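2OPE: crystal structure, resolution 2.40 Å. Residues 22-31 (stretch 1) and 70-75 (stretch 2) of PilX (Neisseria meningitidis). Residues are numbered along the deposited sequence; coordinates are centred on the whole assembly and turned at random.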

ATOM      1  N   ILE A  22       6.067   7.288  -7.181  1.00 43.87           N
ATOM      2  CA  ILE A  22       6.886   6.760  -8.240  1.00 44.44           C
ATOM      3  C   ILE A  22       6.085   5.871  -9.198  1.00 47.16           C
ATOM      4  O   ILE A  22       6.368   5.852 -10.385  1.00 48.30           O
ATOM      5  CB  ILE A  22       8.005   5.925  -7.660  1.00 44.57           C
ATOM      6  CG1 ILE A  22       8.952   6.803  -6.814  1.00 43.71           C
ATOM      7  CG2 ILE A  22       8.777   5.165  -8.782  1.00 43.50           C
ATOM      8  CD1 ILE A  22      10.112   5.990  -6.279  1.00 41.58           C
ATOM      9  N   SER A  23       5.142   5.079  -8.663  1.00 46.36           N
ATOM     10  CA  SER A  23       4.268   4.294  -9.478  1.00 46.52           C
ATOM     11  C   SER A  23       3.467   5.166 -10.433  1.00 45.74           C
ATOM     12  O   SER A  23       3.342   4.863 -11.617  1.00 43.93           O
ATOM     13  CB  SER A  23       3.310   3.463  -8.601  1.00 47.66           C
ATOM     14  OG  SER A  23       4.057   2.532  -7.800  1.00 48.47           O
ATOM     15  N   LYS A  24       2.902   6.239  -9.908  1.00 46.35           N
ATOM     16  CA  LYS A  24       2.052   7.094 -10.708  1.00 46.84           C
ATOM     17  C   LYS A  24       2.870   7.786 -11.831  1.00 46.16           C
ATOM     18  O   LYS A  24       2.470   7.827 -12.980  1.00 43.44           O
ATOM     19  CB  LYS A  24       1.377   8.094  -9.772  1.00 48.69           C
ATOM     20  CG  LYS A  24       0.942   9.435 -10.388  1.00 50.20           C
ATOM     21  CD  LYS A  24       0.238  10.349  -9.357  1.00 49.73           C
ATOM     22  CE  LYS A  24      -0.590  11.521 -10.021  1.00 50.62           C
ATOM     23  NZ  LYS A  24      -1.576  12.161  -9.038  1.00 51.38           N
ATOM     24  N   GLN A  25       4.042   8.298 -11.485  1.00 46.57           N
ATOM     25  CA  GLN A  25       4.761   9.237 -12.346  1.00 46.92           C
ATOM     26  C   GLN A  25       5.707   8.492 -13.310  1.00 46.72           C
ATOM     27  O   GLN A  25       6.065   9.022 -14.343  1.00 45.02           O
ATOM     28  CB  GLN A  25       5.587  10.183 -11.473  1.00 46.98           C
ATOM     29  CG  GLN A  25       4.761  11.069 -10.579  1.00 50.38           C
ATOM     30  CD  GLN A  25       3.774  11.976 -11.366  1.00 52.13           C
ATOM     31  OE1 GLN A  25       4.044  12.422 -12.485  1.00 53.52           O
ATOM     32  NE2 GLN A  25       2.629  12.211 -10.780  1.00 51.02           N
ATOM     33  N   PHE A  26       6.116   7.274 -12.938  1.00 44.75           N
ATOM     34  CA  PHE A  26       7.006   6.491 -13.762  1.00 46.13           C
ATOM     35  C   PHE A  26       6.332   5.267 -14.359  1.00 46.91           C
ATOM     36  O   PHE A  26       6.797   4.754 -15.354  1.00 50.61           O
ATOM     37  CB  PHE A  26       8.308   6.105 -12.998  1.00 44.75           C
ATOM     38  CG  PHE A  26       9.192   7.314 -12.704  1.00 45.88           C
ATOM     39  CD1 PHE A  26      10.158   7.740 -13.624  1.00 45.43           C
ATOM     40  CD2 PHE A  26       9.014   8.069 -11.555  1.00 44.91           C
ATOM     41  CE1 PHE A  26      10.933   8.851 -13.372  1.00 44.07           C
ATOM     42  CE2 PHE A  26       9.815   9.183 -11.304  1.00 43.21           C
ATOM     43  CZ  PHE A  26      10.767   9.555 -12.191  1.00 43.58           C
ATOM     44  N   ILE A  27       5.263   4.752 -13.774  1.00 46.31           N
ATOM     45  CA  ILE A  27       4.676   3.560 -14.379  1.00 46.59           C
ATOM     46  C   ILE A  27       3.336   3.857 -15.093  1.00 48.55           C
ATOM     47  O   ILE A  27       3.177   3.568 -16.294  1.00 48.24           O
ATOM     48  CB  ILE A  27       4.560   2.401 -13.378  1.00 45.66           C
ATOM     49  CG1 ILE A  27       5.951   2.099 -12.815  1.00 44.69           C
ATOM     50  CG2 ILE A  27       3.968   1.123 -14.076  1.00 43.55           C
ATOM     51  CD1 ILE A  27       6.003   0.966 -11.778  1.00 45.74           C
ATOM     52  N   LEU A  28       2.402   4.445 -14.345  1.00 48.38           N
ATOM     53  CA  LEU A  28       1.113   4.836 -14.880  1.00 49.23           C
ATOM     54  C   LEU A  28       1.257   5.822 -16.043  1.00 50.73           C
ATOM     55  O   LEU A  28       0.462   5.795 -17.001  1.00 52.89           O
ATOM     56  CB  LEU A  28       0.259   5.456 -13.776  1.00 47.29           C
ATOM     57  CG  LEU A  28      -0.047   4.504 -12.615  1.00 46.64           C
ATOM     58  CD1 LEU A  28      -1.212   5.066 -11.830  1.00 46.44           C
ATOM     59  CD2 LEU A  28      -0.369   3.107 -13.110  1.00 45.64           C
ATOM     60  N   LYS A  29       2.302   6.638 -15.985  1.00 49.19           N
ATOM     61  CA  LYS A  29       2.437   7.783 -16.870  1.00 49.39           C
ATOM     62  C   LYS A  29       2.961   7.401 -18.249  1.00 49.74           C
ATOM     63  O   LYS A  29       2.813   8.155 -19.197  1.00 52.28           O
ATOM     64  CB  LYS A  29       3.368   8.814 -16.227  1.00 48.50           C
ATOM     65  CG  LYS A  29       3.095  10.233 -16.550  1.00 48.37           C
ATOM     66  CD  LYS A  29       4.208  11.117 -16.000  1.00 48.20           C
ATOM     67  CE  LYS A  29       3.781  12.563 -15.888  1.00 49.37           C
ATOM     68  NZ  LYS A  29       4.901  13.480 -15.420  1.00 49.78           N
ATOM     69  N   ASN A  30       3.575   6.238 -18.361  1.00 49.66           N
ATOM     70  CA  ASN A  30       3.970   5.706 -19.650  1.00 49.62           C
ATOM     71  C   ASN A  30       2.777   5.791 -20.610  1.00 50.81           C
ATOM     72  O   ASN A  30       1.688   5.247 -20.336  1.00 51.20           O
ATOM     73  CB  ASN A  30       4.451   4.266 -19.495  1.00 50.02           C
ATOM     74  CG  ASN A  30       5.092   3.730 -20.742  1.00 50.05           C
ATOM     75  OD1 ASN A  30       4.413   3.527 -21.744  1.00 50.51           O
ATOM     76  ND2 ASN A  30       6.408   3.464 -20.686  1.00 48.53           N
ATOM     77  N   PRO A  31       2.994   6.480 -21.746  1.00 49.39           N
ATOM     78  CA  PRO A  31       1.971   6.842 -22.681  1.00 47.50           C
ATOM     79  C   PRO A  31       1.457   5.646 -23.442  1.00 46.59           C
ATOM     80  O   PRO A  31       0.279   5.628 -23.801  1.00 47.50           O
ATOM     81  CB  PRO A  31       2.694   7.801 -23.646  1.00 47.93           C
ATOM     82  CG  PRO A  31       4.123   7.456 -23.532  1.00 47.96           C
ATOM     83  CD  PRO A  31       4.336   6.942 -22.161  1.00 48.59           C
ATOM     84  N   LYS A  70      -8.166  -2.110 -15.788  1.00 47.91           N
ATOM     85  CA  LYS A  70      -8.019  -0.775 -15.253  1.00 46.96           C
ATOM     86  C   LYS A  70      -6.892  -0.771 -14.222  1.00 46.45           C
ATOM     87  O   LYS A  70      -7.129  -0.517 -13.020  1.00 46.96           O
ATOM     88  CB  LYS A  70      -9.337  -0.323 -14.607  1.00 47.76           C
ATOM     89  CG  LYS A  70      -9.576   1.197 -14.603  1.00 47.32           C
ATOM     90  CD  LYS A  70     -10.500   1.614 -13.504  1.00 47.31           C
ATOM     91  CE  LYS A  70     -11.081   3.024 -13.747  1.00 48.43           C
ATOM     92  NZ  LYS A  70     -11.670   3.640 -12.497  1.00 47.80           N
ATOM     93  N   PRO A  71      -5.651  -1.043 -14.665  1.00 45.52           N
ATOM     94  CA  PRO A  71      -4.534  -1.130 -13.704  1.00 44.94           C
ATOM     95  C   PRO A  71      -4.165   0.197 -13.048  1.00 45.56           C
ATOM     96  O   PRO A  71      -3.530   0.187 -12.009  1.00 46.43           O
ATOM     97  CB  PRO A  71      -3.362  -1.624 -14.558  1.00 44.48           C
ATOM     98  CG  PRO A  71      -3.709  -1.259 -15.936  1.00 44.59           C
ATOM     99  CD  PRO A  71      -5.207  -1.266 -16.050  1.00 45.07           C
ATOM    100  N   ARG A  72      -4.544   1.323 -13.649  1.00 45.31           N
ATOM    101  CA  ARG A  72      -4.279   2.632 -13.057  1.00 45.24           C
ATOM    102  C   ARG A  72      -5.088   2.856 -11.802  1.00 47.09           C
ATOM    103  O   ARG A  72      -4.716   3.706 -10.973  1.00 48.84           O
ATOM    104  CB  ARG A  72      -4.540   3.747 -14.068  1.00 45.07           C
ATOM    105  CG  ARG A  72      -3.537   3.715 -15.250  1.00 45.52           C
ATOM    106  CD  ARG A  72      -3.779   4.818 -16.276  1.00 46.19           C
ATOM    107  NE  ARG A  72      -2.582   4.950 -17.092  1.00 46.82           N
ATOM    108  CZ  ARG A  72      -2.343   4.192 -18.142  1.00 46.80           C
ATOM    109  NH1 ARG A  72      -1.222   4.328 -18.823  1.00 47.68           N
ATOM    110  NH2 ARG A  72      -3.227   3.287 -18.499  1.00 47.98           N
ATOM    111  N   ALA A  73      -6.208   2.126 -11.671  1.00 46.36           N
ATOM    112  CA  ALA A  73      -6.956   2.031 -10.405  1.00 44.79           C
ATOM    113  C   ALA A  73      -6.413   0.861  -9.611  1.00 44.98           C
ATOM    114  O   ALA A  73      -6.808  -0.286  -9.847  1.00 46.39           O
ATOM    115  CB  ALA A  73      -8.396   1.814 -10.652  1.00 43.09           C
ATOM    116  N   TYR A  74      -5.490   1.127  -8.700  1.00 43.73           N
ATOM    117  CA  TYR A  74      -4.964   0.072  -7.825  1.00 43.81           C
ATOM    118  C   TYR A  74      -4.933   0.666  -6.414  1.00 44.40           C
ATOM    119  O   TYR A  74      -5.129   1.862  -6.222  1.00 43.94           O
ATOM    120  CB  TYR A  74      -3.555  -0.405  -8.246  1.00 43.68           C
ATOM    121  CG  TYR A  74      -2.506   0.738  -8.194  1.00 44.53           C
ATOM    122  CD1 TYR A  74      -1.958   1.143  -6.966  1.00 44.36           C
ATOM    123  CD2 TYR A  74      -2.128   1.441  -9.349  1.00 43.54           C
ATOM    124  CE1 TYR A  74      -1.050   2.173  -6.880  1.00 43.82           C
ATOM    125  CE2 TYR A  74      -1.201   2.492  -9.267  1.00 44.26           C
ATOM    126  CZ  TYR A  74      -0.668   2.862  -8.008  1.00 43.63           C
ATOM    127  OH  TYR A  74       0.197   3.933  -7.854  1.00 41.25           O
ATOM    128  N   SER A  75      -4.676  -0.182  -5.440  1.00 45.51           N
ATOM    129  CA  SER A  75      -4.383   0.253  -4.096  1.00 46.22           C
ATOM    130  C   SER A  75      -3.125  -0.451  -3.571  1.00 46.69           C
ATOM    131  O   SER A  75      -2.741  -1.527  -4.043  1.00 47.60           O
ATOM    132  CB  SER A  75      -5.565  -0.043  -3.206  1.00 45.00           C
ATOM    133  OG  SER A  75      -5.826  -1.397  -3.227  1.00 42.99           O
TER
HETATM  134  O   HOH W   1      -0.212   3.515 -20.946  1.00 42.81           O

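The end of a helix leaves backbone carbonyls without the amide partners that the next turn would have supplied, and a long cationic side chain from a distant part of the chain is well suited to meet them. In PilX the contact between residues 22-31 and 70-75 illustrates this principle, combining a polar clasp with a small apolar patch; together the two stretches bury 275 Å² of surface, counting both sides.

The polar part centres on Arg 72. Its guanidinium addresses the carbonyl of Leu 28 through two nitrogens: NH1 donates a hydrogen bond to Leu 28 O at 2.9 Å, and NE adds a weak one to the same Leu 28 O at 3.2 Å. The carbonyl lies at the edge of the guanidinium, near its plane, where the N-H groups point. Reaching it depends on side-chain length. The CA-to-CB bond of Arg 72 points sideways relative to the helix, but the m rotamer at chi1, followed by extended chi2 and chi3, carries the guanidinium nearer to the other stretch. Arg 72 lies within a type I turn from Lys 70 to Ala 73, closed by a hydrogen bond from Ala 73 N to Lys 70 O at 3.1 Å.

Water extends the clasp by one carbonyl. A single molecule donates to Asn 30 O at 2.6 Å and accepts from Arg 72 NH1 at 2.5 Å, so that NH1 donates to Leu 28 O and also to the water that bridges to Asn 30 O.

Leu 28, backbone included, has 96 Å² covered by the other stretch; its side chain supplies the apolar contact. Its CA-to-CB bond also points sideways, yet its branched end comes nearer and sits between the edge of the Tyr 74 ring and the aliphatic part of Arg 72, the same side chain whose charged end binds the leucine carbonyl. The closest pairs are Leu 28 CD1 with Tyr 74 CE2 at 3.6 Å and Leu 28 CD2 with Arg 72 CG at 3.9 Å. Leu 28 thus contributes both its backbone and its side chain.

Tyr 74, buried and directed toward the helix with a p rotamer, reaches one turn further back, where Ser 23 CB is 3.2 Å from Tyr 74 OH. Neither hydroxyl is left unsatisfied: Ser 23 OG is hydrogen-bonded elsewhere in the structure, and Tyr 74 OH to a residue adjoining one of the stretches, which suits polar groups at buried positions.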